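Local structure of phosphodiesterase (Candida albicans, 6CPU) at residues L123-V131 against D499-T507; H353-F364 against E483-I494. The protein belongs to the phosphodiesterase family of the HD superfamily, mostly helical metal-binding proteins, and carries zinc and magnesium ions in this structure. All coordinates share one frame; numbering follows the deposited sequence.

Contact 1 (L123-V131 against D499-T507); sequences LLTNRISRV and DLDFTKDLT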
loop_
_atom_site.group_PDB
_atom_site.type_symbol
_atom_site.label_atom_id
_atom_site.label_comp_id
_atom_site.label_asym_id
_atom_site.label_seq_id
_atom_site.Cartn_x
_atom_site.Cartn_y
_atom_site.Cartn_z
ATOM N N LEU A 123 -18.195 1.371 -17.120
ATOM C CA LEU A 123 -17.709 0.437 -16.100
ATOM C C LEU A 123 -16.833 1.076 -15.012
ATOM O O LEU A 123 -16.696 0.518 -13.924
ATOM C CB LEU A 123 -16.947 -0.701 -16.773
ATOM C CG LEU A 123 -17.815 -1.562 -17.700
ATOM C CD1 LEU A 123 -16.952 -2.424 -18.605
ATOM C CD2 LEU A 123 -18.772 -2.436 -16.899
ATOM N N LEU A 124 -16.242 2.235 -15.291
ATOM C CA LEU A 124 -15.317 2.873 -14.353
ATOM C C LEU A 124 -15.955 3.906 -13.449
ATOM O O LEU A 124 -15.415 4.216 -12.422
ATOM C CB LEU A 124 -14.174 3.559 -15.100
ATOM C CG LEU A 124 -13.139 2.607 -15.704
ATOM C CD1 LEU A 124 -12.255 3.369 -16.677
ATOM C CD2 LEU A 124 -12.298 1.931 -14.645
ATOM N N THR A 125 -17.090 4.471 -13.853
ATOM C CA THR A 125 -17.637 5.611 -13.128
ATOM C C THR A 125 -17.871 5.338 -11.649
ATOM O O THR A 125 -17.511 6.166 -10.801
ATOM C CB THR A 125 -18.942 6.104 -13.794
ATOM O OG1 THR A 125 -18.654 6.465 -15.147
ATOM C CG2 THR A 125 -19.517 7.313 -13.055
ATOM N N ASN A 126 -18.456 4.179 -11.349
ATOM C CA ASN A 126 -18.919 3.839 -10.009
ATOM C C ASN A 126 -17.974 2.888 -9.284
ATOM O O ASN A 126 -17.472 1.922 -9.869
ATOM C CB ASN A 126 -20.335 3.238 -10.077
ATOM C CG ASN A 126 -20.833 2.753 -8.730
ATOM O OD1 ASN A 126 -20.550 1.633 -8.319
ATOM N ND2 ASN A 126 -21.610 3.595 -8.042
ATOM N N ARG A 127 -17.722 3.201 -8.015
ATOM C CA ARG A 127 -16.803 2.460 -7.151
ATOM C C ARG A 127 -17.124 0.981 -7.053
ATOM O O ARG A 127 -16.228 0.135 -7.075
ATOM C CB ARG A 127 -16.797 3.102 -5.755
ATOM C CG ARG A 127 -16.145 2.315 -4.634
ATOM C CD ARG A 127 -14.627 2.231 -4.741
ATOM N NE ARG A 127 -14.096 1.320 -3.739
ATOM C CZ ARG A 127 -12.836 0.893 -3.673
ATOM N NH1 ARG A 127 -11.919 1.313 -4.542
ATOM N NH2 ARG A 127 -12.488 0.049 -2.722
ATOM N N ILE A 128 -18.408 0.654 -6.962
ATOM C CA ILE A 128 -18.793 -0.734 -6.804
ATOM C C ILE A 128 -18.574 -1.479 -8.112
ATOM O O ILE A 128 -18.123 -2.623 -8.096
ATOM C CB ILE A 128 -20.261 -0.875 -6.311
ATOM C CG1 ILE A 128 -20.466 -0.065 -5.020
ATOM C CG2 ILE A 128 -20.620 -2.331 -6.095
ATOM C CD1 ILE A 128 -19.651 -0.488 -3.822
ATOM N N SER A 129 -18.864 -0.829 -9.236
ATOM C CA SER A 129 -18.531 -1.375 -10.559
ATOM C C SER A 129 -17.016 -1.646 -10.675
ATOM O O SER A 129 -16.596 -2.696 -11.179
ATOM C CB SER A 129 -18.952 -0.395 -11.647
ATOM O OG SER A 129 -18.780 -0.915 -12.954
ATOM N N ARG A 130 -16.223 -0.685 -10.225
ATOM C CA ARG A 130 -14.751 -0.787 -10.327
ATOM C C ARG A 130 -14.198 -1.989 -9.559
ATOM O O ARG A 130 -13.348 -2.733 -10.067
ATOM C CB ARG A 130 -14.080 0.482 -9.840
ATOM C CG ARG A 130 -14.203 1.664 -10.777
ATOM C CD ARG A 130 -13.248 2.794 -10.419
ATOM N NE ARG A 130 -13.458 3.383 -9.099
ATOM C CZ ARG A 130 -14.364 4.314 -8.802
ATOM N NH1 ARG A 130 -15.225 4.758 -9.711
ATOM N NH2 ARG A 130 -14.414 4.782 -7.555
ATOM N N VAL A 131 -14.678 -2.191 -8.337
ATOM C CA VAL A 131 -14.230 -3.300 -7.511
ATOM C C VAL A 131 -14.644 -4.627 -8.159
ATOM O O VAL A 131 -13.879 -5.580 -8.162
ATOM C CB VAL A 131 -14.742 -3.180 -6.053
ATOM C CG1 VAL A 131 -14.351 -4.404 -5.240
ATOM C CG2 VAL A 131 -14.221 -1.903 -5.393
ATOM N N ASP A 499 -30.405 -2.472 -7.037
ATOM C CA ASP A 499 -30.132 -1.893 -8.338
ATOM C C ASP A 499 -29.536 -0.500 -8.136
ATOM O O ASP A 499 -30.229 0.433 -7.710
ATOM C CB ASP A 499 -31.403 -1.838 -9.191
ATOM C CG ASP A 499 -31.873 -3.219 -9.630
ATOM O OD1 ASP A 499 -31.168 -3.873 -10.415
ATOM O OD2 ASP A 499 -32.964 -3.658 -9.205
ATOM N N LEU A 500 -28.235 -0.383 -8.422
ATOM C CA LEU A 500 -27.504 0.865 -8.238
ATOM C C LEU A 500 -27.473 1.688 -9.505
ATOM O O LEU A 500 -27.566 1.155 -10.612
ATOM C CB LEU A 500 -26.058 0.583 -7.798
ATOM C CG LEU A 500 -25.808 0.050 -6.393
ATOM C CD1 LEU A 500 -24.309 -0.054 -6.156
ATOM C CD2 LEU A 500 -26.444 0.929 -5.329
ATOM N N ASP A 501 -27.326 3.000 -9.335
ATOM C CA ASP A 501 -27.126 3.914 -10.441
ATOM C C ASP A 501 -25.625 3.967 -10.729
ATOM O O ASP A 501 -24.879 4.625 -10.005
ATOM C CB ASP A 501 -27.628 5.316 -10.081
ATOM C CG ASP A 501 -27.474 6.309 -11.218
ATOM O OD1 ASP A 501 -26.880 5.968 -12.268
ATOM O OD2 ASP A 501 -27.946 7.461 -11.063
ATOM N N PHE A 502 -25.189 3.281 -11.779
ATOM C CA PHE A 502 -23.740 3.174 -12.042
ATOM C C PHE A 502 -23.163 4.394 -12.766
ATOM O O PHE A 502 -21.946 4.455 -13.011
ATOM C CB PHE A 502 -23.436 1.857 -12.777
ATOM C CG PHE A 502 -23.684 0.646 -11.934
ATOM C CD1 PHE A 502 -22.791 0.282 -10.942
ATOM C CD2 PHE A 502 -24.837 -0.113 -12.100
ATOM C CE1 PHE A 502 -23.020 -0.822 -10.148
ATOM C CE2 PHE A 502 -25.068 -1.222 -11.312
ATOM C CZ PHE A 502 -24.160 -1.579 -10.333
ATOM N N THR A 503 -24.019 5.372 -13.086
ATOM C CA THR A 503 -23.581 6.630 -13.678
ATOM C C THR A 503 -23.077 7.634 -12.636
ATOM O O THR A 503 -22.621 8.709 -13.008
ATOM C CB THR A 503 -24.715 7.321 -14.483
ATOM O OG1 THR A 503 -25.698 7.845 -13.581
ATOM C CG2 THR A 503 -25.371 6.365 -15.451
ATOM N N LYS A 504 -23.177 7.311 -11.348
ATOM C CA LYS A 504 -22.668 8.183 -10.286
ATOM C C LYS A 504 -21.694 7.420 -9.390
ATOM O O LYS A 504 -21.782 6.204 -9.281
ATOM C CB LYS A 504 -23.837 8.734 -9.461
ATOM C CG LYS A 504 -24.839 9.494 -10.316
ATOM C CD LYS A 504 -26.042 9.967 -9.518
ATOM C CE LYS A 504 -27.117 10.516 -10.439
ATOM N NZ LYS A 504 -26.638 11.686 -11.215
ATOM N N ASP A 505 -20.764 8.135 -8.763
ATOM C CA ASP A 505 -19.738 7.493 -7.936
ATOM C C ASP A 505 -20.036 7.690 -6.464
ATOM O O ASP A 505 -20.806 8.572 -6.094
ATOM C CB ASP A 505 -18.348 8.054 -8.271
ATOM C CG ASP A 505 -17.214 7.117 -7.868
ATOM O OD1 ASP A 505 -17.479 6.060 -7.275
ATOM O OD2 ASP A 505 -16.042 7.433 -8.148
ATOM N N LEU A 506 -19.423 6.847 -5.639
ATOM C CA LEU A 506 -19.453 6.973 -4.194
ATOM C C LEU A 506 -18.448 8.041 -3.747
ATOM O O LEU A 506 -17.281 8.025 -4.153
ATOM C CB LEU A 506 -19.104 5.638 -3.523
ATOM C CG LEU A 506 -20.216 4.583 -3.418
ATOM C CD1 LEU A 506 -20.771 4.193 -4.776
ATOM C CD2 LEU A 506 -19.698 3.362 -2.681
ATOM N N THR A 507 -18.916 8.951 -2.901
ATOM C CA THR A 507 -18.091 10.022 -2.342
ATOM C C THR A 507 -18.271 10.041 -0.833
ATOM O O THR A 507 -19.311 9.615 -0.321
ATOM C CB THR A 507 -18.523 11.376 -2.916
ATOM O OG1 THR A 507 -18.748 11.232 -4.321
ATOM C CG2 THR A 507 -17.455 12.443 -2.676
HETATM O O HOH W 1 -19.841 2.566 -13.223
#

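Contact 2 (H353-F364 against E483-I494); sequences HPGTTNDFMIKF and EFAEVELLKSVI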
loop_
_atom_site.group_PDB
_atom_site.type_symbol
_atom_site.label_atom_id
_atom_site.label_comp_id
_atom_site.label_asym_id
_atom_site.label_seq_id
_atom_site.Cartn_x
_atom_site.Cartn_y
_atom_site.Cartn_z
ATOM N N HIS A 353 -4.481 -4.346 -3.408
ATOM C CA HIS A 353 -5.672 -4.799 -2.679
ATOM C C HIS A 353 -6.895 -4.171 -3.323
ATOM O O HIS A 353 -6.905 -2.975 -3.532
ATOM C CB HIS A 353 -5.542 -4.407 -1.200
ATOM C CG HIS A 353 -6.493 -5.105 -0.278
ATOM N ND1 HIS A 353 -7.853 -4.925 -0.347
ATOM C CD2 HIS A 353 -6.277 -5.922 0.781
ATOM C CE1 HIS A 353 -8.442 -5.623 0.606
ATOM N NE2 HIS A 353 -7.511 -6.241 1.304
ATOM N N PRO A 354 -7.918 -4.972 -3.689
ATOM C CA PRO A 354 -9.067 -4.470 -4.434
ATOM C C PRO A 354 -10.214 -3.914 -3.569
ATOM O O PRO A 354 -11.227 -3.475 -4.100
ATOM C CB PRO A 354 -9.557 -5.721 -5.169
ATOM C CG PRO A 354 -9.290 -6.799 -4.191
ATOM C CD PRO A 354 -7.990 -6.437 -3.538
ATOM N N GLY A 355 -10.037 -3.932 -2.265
ATOM C CA GLY A 355 -11.014 -3.377 -1.333
ATOM C C GLY A 355 -12.041 -4.406 -0.859
ATOM O O GLY A 355 -13.107 -4.028 -0.377
ATOM N N THR A 356 -11.730 -5.697 -0.998
ATOM C CA THR A 356 -12.616 -6.788 -0.539
ATOM C C THR A 356 -11.980 -7.568 0.632
ATOM O O THR A 356 -11.232 -7.002 1.409
ATOM C CB THR A 356 -13.020 -7.711 -1.725
ATOM O OG1 THR A 356 -11.856 -8.330 -2.262
ATOM C CG2 THR A 356 -13.693 -6.938 -2.810
ATOM N N THR A 357 -12.312 -8.845 0.797
ATOM C CA THR A 357 -11.768 -9.695 1.850
ATOM C C THR A 357 -11.590 -11.087 1.274
ATOM O O THR A 357 -12.224 -11.411 0.266
ATOM C CB THR A 357 -12.763 -9.857 3.031
ATOM O OG1 THR A 357 -13.979 -10.443 2.539
ATOM C CG2 THR A 357 -13.081 -8.525 3.688
ATOM N N ASN A 358 -10.782 -11.922 1.923
ATOM C CA ASN A 358 -10.650 -13.323 1.504
ATOM C C ASN A 358 -12.008 -14.020 1.490
ATOM O O ASN A 358 -12.344 -14.717 0.532
ATOM C CB ASN A 358 -9.633 -14.097 2.359
ATOM C CG ASN A 358 -8.188 -13.784 1.995
ATOM O OD1 ASN A 358 -7.903 -13.317 0.902
ATOM N ND2 ASN A 358 -7.273 -14.044 2.915
ATOM N N ASP A 359 -12.817 -13.798 2.525
ATOM C CA ASP A 359 -14.138 -14.413 2.586
ATOM C C ASP A 359 -14.996 -14.095 1.364
ATOM O O ASP A 359 -15.643 -14.988 0.815
ATOM C CB ASP A 359 -14.867 -14.012 3.879
ATOM C CG ASP A 359 -14.268 -14.673 5.112
ATOM O OD1 ASP A 359 -13.687 -15.777 4.976
ATOM O OD2 ASP A 359 -14.374 -14.092 6.221
ATOM N N PHE A 360 -14.985 -12.840 0.922
ATOM C CA PHE A 360 -15.765 -12.445 -0.235
ATOM C C PHE A 360 -15.240 -13.120 -1.510
ATOM O O PHE A 360 -16.016 -13.633 -2.306
ATOM C CB PHE A 360 -15.740 -10.924 -0.414
ATOM C CG PHE A 360 -16.213 -10.472 -1.746
ATOM C CD1 PHE A 360 -17.561 -10.269 -1.986
ATOM C CD2 PHE A 360 -15.307 -10.293 -2.803
ATOM C CE1 PHE A 360 -17.992 -9.870 -3.230
ATOM C CE2 PHE A 360 -15.743 -9.895 -4.047
ATOM C CZ PHE A 360 -17.088 -9.683 -4.262
ATOM N N MET A 361 -13.916 -13.076 -1.700
ATOM C CA MET A 361 -13.312 -13.653 -2.907
ATOM C C MET A 361 -13.610 -15.159 -2.987
ATOM O O MET A 361 -13.909 -15.683 -4.076
ATOM C CB MET A 361 -11.804 -13.407 -2.934
ATOM C CG MET A 361 -11.385 -11.942 -2.863
ATOM S SD MET A 361 -11.852 -11.005 -4.306
ATOM C CE MET A 361 -10.516 -11.480 -5.413
ATOM N N ILE A 362 -13.561 -15.838 -1.841
ATOM C CA ILE A 362 -13.851 -17.279 -1.774
ATOM C C ILE A 362 -15.332 -17.541 -2.064
ATOM O O ILE A 362 -15.685 -18.334 -2.944
ATOM C CB ILE A 362 -13.448 -17.857 -0.405
ATOM C CG1 ILE A 362 -11.926 -17.842 -0.245
ATOM C CG2 ILE A 362 -13.975 -19.280 -0.224
ATOM C CD1 ILE A 362 -11.443 -17.974 1.186
ATOM N N LYS A 363 -16.210 -16.856 -1.343
ATOM C CA LYS A 363 -17.639 -17.175 -1.432
ATOM C C LYS A 363 -18.229 -16.857 -2.804
ATOM O O LYS A 363 -19.139 -17.549 -3.253
ATOM C CB LYS A 363 -18.414 -16.478 -0.308
ATOM C CG LYS A 363 -17.997 -16.934 1.090
ATOM C CD LYS A 363 -18.440 -18.357 1.427
ATOM C CE LYS A 363 -18.022 -18.736 2.845
ATOM N NZ LYS A 363 -18.531 -20.072 3.271
ATOM N N PHE A 364 -17.699 -15.838 -3.487
ATOM C CA PHE A 364 -18.172 -15.470 -4.808
ATOM C C PHE A 364 -17.303 -16.017 -5.956
ATOM O O PHE A 364 -17.504 -15.651 -7.109
ATOM C CB PHE A 364 -18.350 -13.952 -4.897
ATOM C CG PHE A 364 -19.493 -13.459 -4.057
ATOM C CD1 PHE A 364 -20.742 -13.243 -4.622
ATOM C CD2 PHE A 364 -19.341 -13.318 -2.683
ATOM C CE1 PHE A 364 -21.807 -12.821 -3.837
ATOM C CE2 PHE A 364 -20.407 -12.914 -1.888
ATOM C CZ PHE A 364 -21.636 -12.668 -2.470
ATOM N N GLU A 483 -15.317 0.651 4.121
ATOM C CA GLU A 483 -14.918 -0.405 3.186
ATOM C C GLU A 483 -15.780 -1.656 3.379
ATOM O O GLU A 483 -16.201 -2.257 2.407
ATOM C CB GLU A 483 -13.434 -0.728 3.320
ATOM C CG GLU A 483 -12.914 -1.583 2.181
ATOM C CD GLU A 483 -11.397 -1.648 2.126
ATOM O OE1 GLU A 483 -10.731 -0.593 1.974
ATOM O OE2 GLU A 483 -10.878 -2.769 2.233
ATOM N N PHE A 484 -16.063 -2.019 4.630
ATOM C CA PHE A 484 -17.022 -3.090 4.941
ATOM C C PHE A 484 -18.371 -2.859 4.267
ATOM O O PHE A 484 -18.925 -3.788 3.672
ATOM C CB PHE A 484 -17.206 -3.243 6.463
ATOM C CG PHE A 484 -18.157 -4.354 6.859
ATOM C CD1 PHE A 484 -17.673 -5.619 7.197
ATOM C CD2 PHE A 484 -19.538 -4.137 6.897
ATOM C CE1 PHE A 484 -18.543 -6.641 7.560
ATOM C CE2 PHE A 484 -20.408 -5.158 7.257
ATOM C CZ PHE A 484 -19.912 -6.407 7.590
ATOM N N ALA A 485 -18.895 -1.635 4.343
ATOM C CA ALA A 485 -20.194 -1.302 3.736
ATOM C C ALA A 485 -20.178 -1.399 2.210
ATOM O O ALA A 485 -21.165 -1.792 1.597
ATOM C CB ALA A 485 -20.642 0.095 4.161
ATOM N N GLU A 486 -19.054 -1.020 1.595
ATOM C CA GLU A 486 -18.901 -1.183 0.150
ATOM C C GLU A 486 -18.913 -2.663 -0.245
ATOM O O GLU A 486 -19.517 -3.026 -1.251
ATOM C CB GLU A 486 -17.620 -0.497 -0.342
ATOM C CG GLU A 486 -17.650 1.034 -0.240
ATOM C CD GLU A 486 -16.416 1.693 -0.870
ATOM O OE1 GLU A 486 -15.533 0.928 -1.324
ATOM O OE2 GLU A 486 -16.342 2.948 -0.929
ATOM N N VAL A 487 -18.254 -3.511 0.536
ATOM C CA VAL A 487 -18.260 -4.949 0.246
ATOM C C VAL A 487 -19.688 -5.511 0.356
ATOM O O VAL A 487 -20.126 -6.299 -0.488
ATOM C CB VAL A 487 -17.280 -5.725 1.147
ATOM C CG1 VAL A 487 -17.381 -7.227 0.906
ATOM C CG2 VAL A 487 -15.848 -5.270 0.872
ATOM N N GLU A 488 -20.437 -5.062 1.364
ATOM C CA GLU A 488 -21.844 -5.473 1.491
ATOM C C GLU A 488 -22.671 -5.036 0.281
ATOM O O GLU A 488 -23.517 -5.782 -0.194
ATOM C CB GLU A 488 -22.449 -4.925 2.794
ATOM C CG GLU A 488 -21.910 -5.585 4.047
ATOM C CD GLU A 488 -22.116 -7.087 4.057
ATOM O OE1 GLU A 488 -23.215 -7.529 3.665
ATOM O OE2 GLU A 488 -21.184 -7.836 4.439
ATOM N N LEU A 489 -22.406 -3.842 -0.242
ATOM C CA LEU A 489 -23.132 -3.334 -1.392
ATOM C C LEU A 489 -22.760 -4.119 -2.667
ATOM O O LEU A 489 -23.613 -4.413 -3.495
ATOM C CB LEU A 489 -22.845 -1.845 -1.549
ATOM C CG LEU A 489 -23.738 -0.954 -2.383
ATOM C CD1 LEU A 489 -25.215 -1.117 -2.021
ATOM C CD2 LEU A 489 -23.296 0.488 -2.162
ATOM N N LEU A 490 -21.482 -4.461 -2.815
ATOM C CA LEU A 490 -21.053 -5.282 -3.950
ATOM C C LEU A 490 -21.715 -6.662 -3.938
ATOM O O LEU A 490 -22.194 -7.119 -4.962
ATOM C CB LEU A 490 -19.542 -5.437 -3.937
ATOM C CG LEU A 490 -18.965 -6.319 -5.046
ATOM C CD1 LEU A 490 -19.387 -5.850 -6.419
ATOM C CD2 LEU A 490 -17.446 -6.340 -4.893
ATOM N N LYS A 491 -21.743 -7.306 -2.774
ATOM C CA LYS A 491 -22.446 -8.584 -2.618
ATOM C C LYS A 491 -23.924 -8.473 -3.030
ATOM O O LYS A 491 -24.449 -9.334 -3.741
ATOM C CB LYS A 491 -22.357 -9.084 -1.182
ATOM C CG LYS A 491 -20.983 -9.516 -0.695
ATOM C CD LYS A 491 -21.154 -10.263 0.617
ATOM C CE LYS A 491 -19.995 -10.104 1.574
ATOM N NZ LYS A 491 -20.442 -10.417 2.962
ATOM N N SER A 492 -24.590 -7.408 -2.603
ATOM C CA SER A 492 -25.996 -7.208 -2.977
ATOM C C SER A 492 -26.176 -6.996 -4.481
ATOM O O SER A 492 -27.120 -7.517 -5.074
ATOM C CB SER A 492 -26.621 -6.070 -2.160
ATOM O OG SER A 492 -26.567 -6.387 -0.777
ATOM N N VAL A 493 -25.252 -6.276 -5.124
ATOM C CA VAL A 493 -25.305 -6.108 -6.574
ATOM C C VAL A 493 -25.171 -7.470 -7.260
ATOM O O VAL A 493 -25.916 -7.781 -8.183
ATOM C CB VAL A 493 -24.175 -5.169 -7.097
ATOM C CG1 VAL A 493 -24.081 -5.219 -8.617
ATOM C CG2 VAL A 493 -24.378 -3.748 -6.624
ATOM N N ILE A 494 -24.191 -8.268 -6.844
ATOM C CA ILE A 494 -23.989 -9.573 -7.477
ATOM C C ILE A 494 -25.211 -10.482 -7.268
ATOM O O ILE A 494 -25.663 -11.153 -8.200
ATOM C CB ILE A 494 -22.727 -10.271 -6.961
ATOM C CG1 ILE A 494 -21.489 -9.443 -7.360
ATOM C CG2 ILE A 494 -22.640 -11.684 -7.536
ATOM C CD1 ILE A 494 -20.274 -9.737 -6.512
HETATM O O HOH W 2 -14.311 -1.503 -1.300
HETATM O O HOH W 3 -12.152 -5.078 2.976
#

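Contact 1 (L123-V131 against D499-T507)
D505 OD1 is gripped by two backbone N-H groups, R127 N at 3.0 Å and L506 N, which arrive from opposite faces of the carboxylate plane. D505 OD2 takes both terminal nitrogens of R130 in an end-on salt bridge, with NH1 and NH2 each 3.2 Å away; NH2 lies on the syn lone pair, whereas NH1 comes from above the plane. The guanidinium and carboxylate planes stand 80° apart. R130 is further held by NH1 to L124 O and by NE to D41, which fixes the guanidinium from several sides.

Beside it, the amide of N126 works in both directions. With CG anti to the backbone N (chi1 175°), ND2 reaches K504 O at 2.9 Å in a nearly straight bond (166°) that lies close to the amide plane, while OD1 accepts from S129 N on a lone pair at 3.1 Å. A water joins N126 N to F502 O. N126 OD1 also lies 3.7 Å from F502 CD1, with the amide and ring planes nearly perpendicular. I128 CD1 meets L506 CD2 at 4.0 Å. The motif is an N-cap: N126 OD1 closes the start of helix 127-135, accepting from S129 N and weakly from I128 N, and D505, from the loop after helix 470-495, supplements it by taking the first backbone N-H of the helix, that of R127.

Contact 2 (H353-F364 against E483-I494)
Helix packing built on one knob-into-hole, F360, and continued at one end by a water-bridged loop, joins helix 358-363 and the turn before it to helix 470-495. The two short axes run nearly parallel, 10° apart and 11.6 Å from each other. The knob is seated among V487, L490, K491 and I494. F360 CG lies anti to the backbone N (chi1 165°), which sends the ring out between the helices; CZ presses on L490 CD2 at 3.4 Å, and K491 CG lies at the ring edge, near its plane, 3.7 Å from F360 CD1. F364, one turn on, lays a ring face over F360 CE1 and receives the aliphatic part of K491, F364 CE2 to K491 CG 3.6 Å, while K491 NZ turns to E488 in a salt bridge.

At the other end G355 adopts backbone angles (phi 91°) that call for glycine, because a CB would be jammed against P354 O. G355 O lies 3.3 Å from V487 CG2. One water links G355 O to E486 OE1, another T356 O to E483 OE2, which is also hydrogen-bonded to H274. The side chain of H353, about 4 Å from the magnesium ion, stacks on H274. Helix 127-135 lies against T356 and L490, and helix 377-394 against H353 and P354.

Helix 470-495 connects the two contacts, whose centres are 14 Å apart on the same side of the chain's centre. It supplies the second segment of contact 2, and the loop that follows it supplies that of contact 1. Along the chain the order is 123-131, 353-364, 483-494, 499-507, so contact 2 falls wholly between the two halves of contact 1. They meet directly: R127 NE forms a 2.8 Å salt bridge with E486 OE1, while R127 NH2 is hydrogen-bonded to N271 and NH1 salt-bridged to D41, and V131 CG1 packs on T356 CG2. Helix 127-135 is thereby tied to helix 470-495 and to the loop 353-357, beside the metal ions.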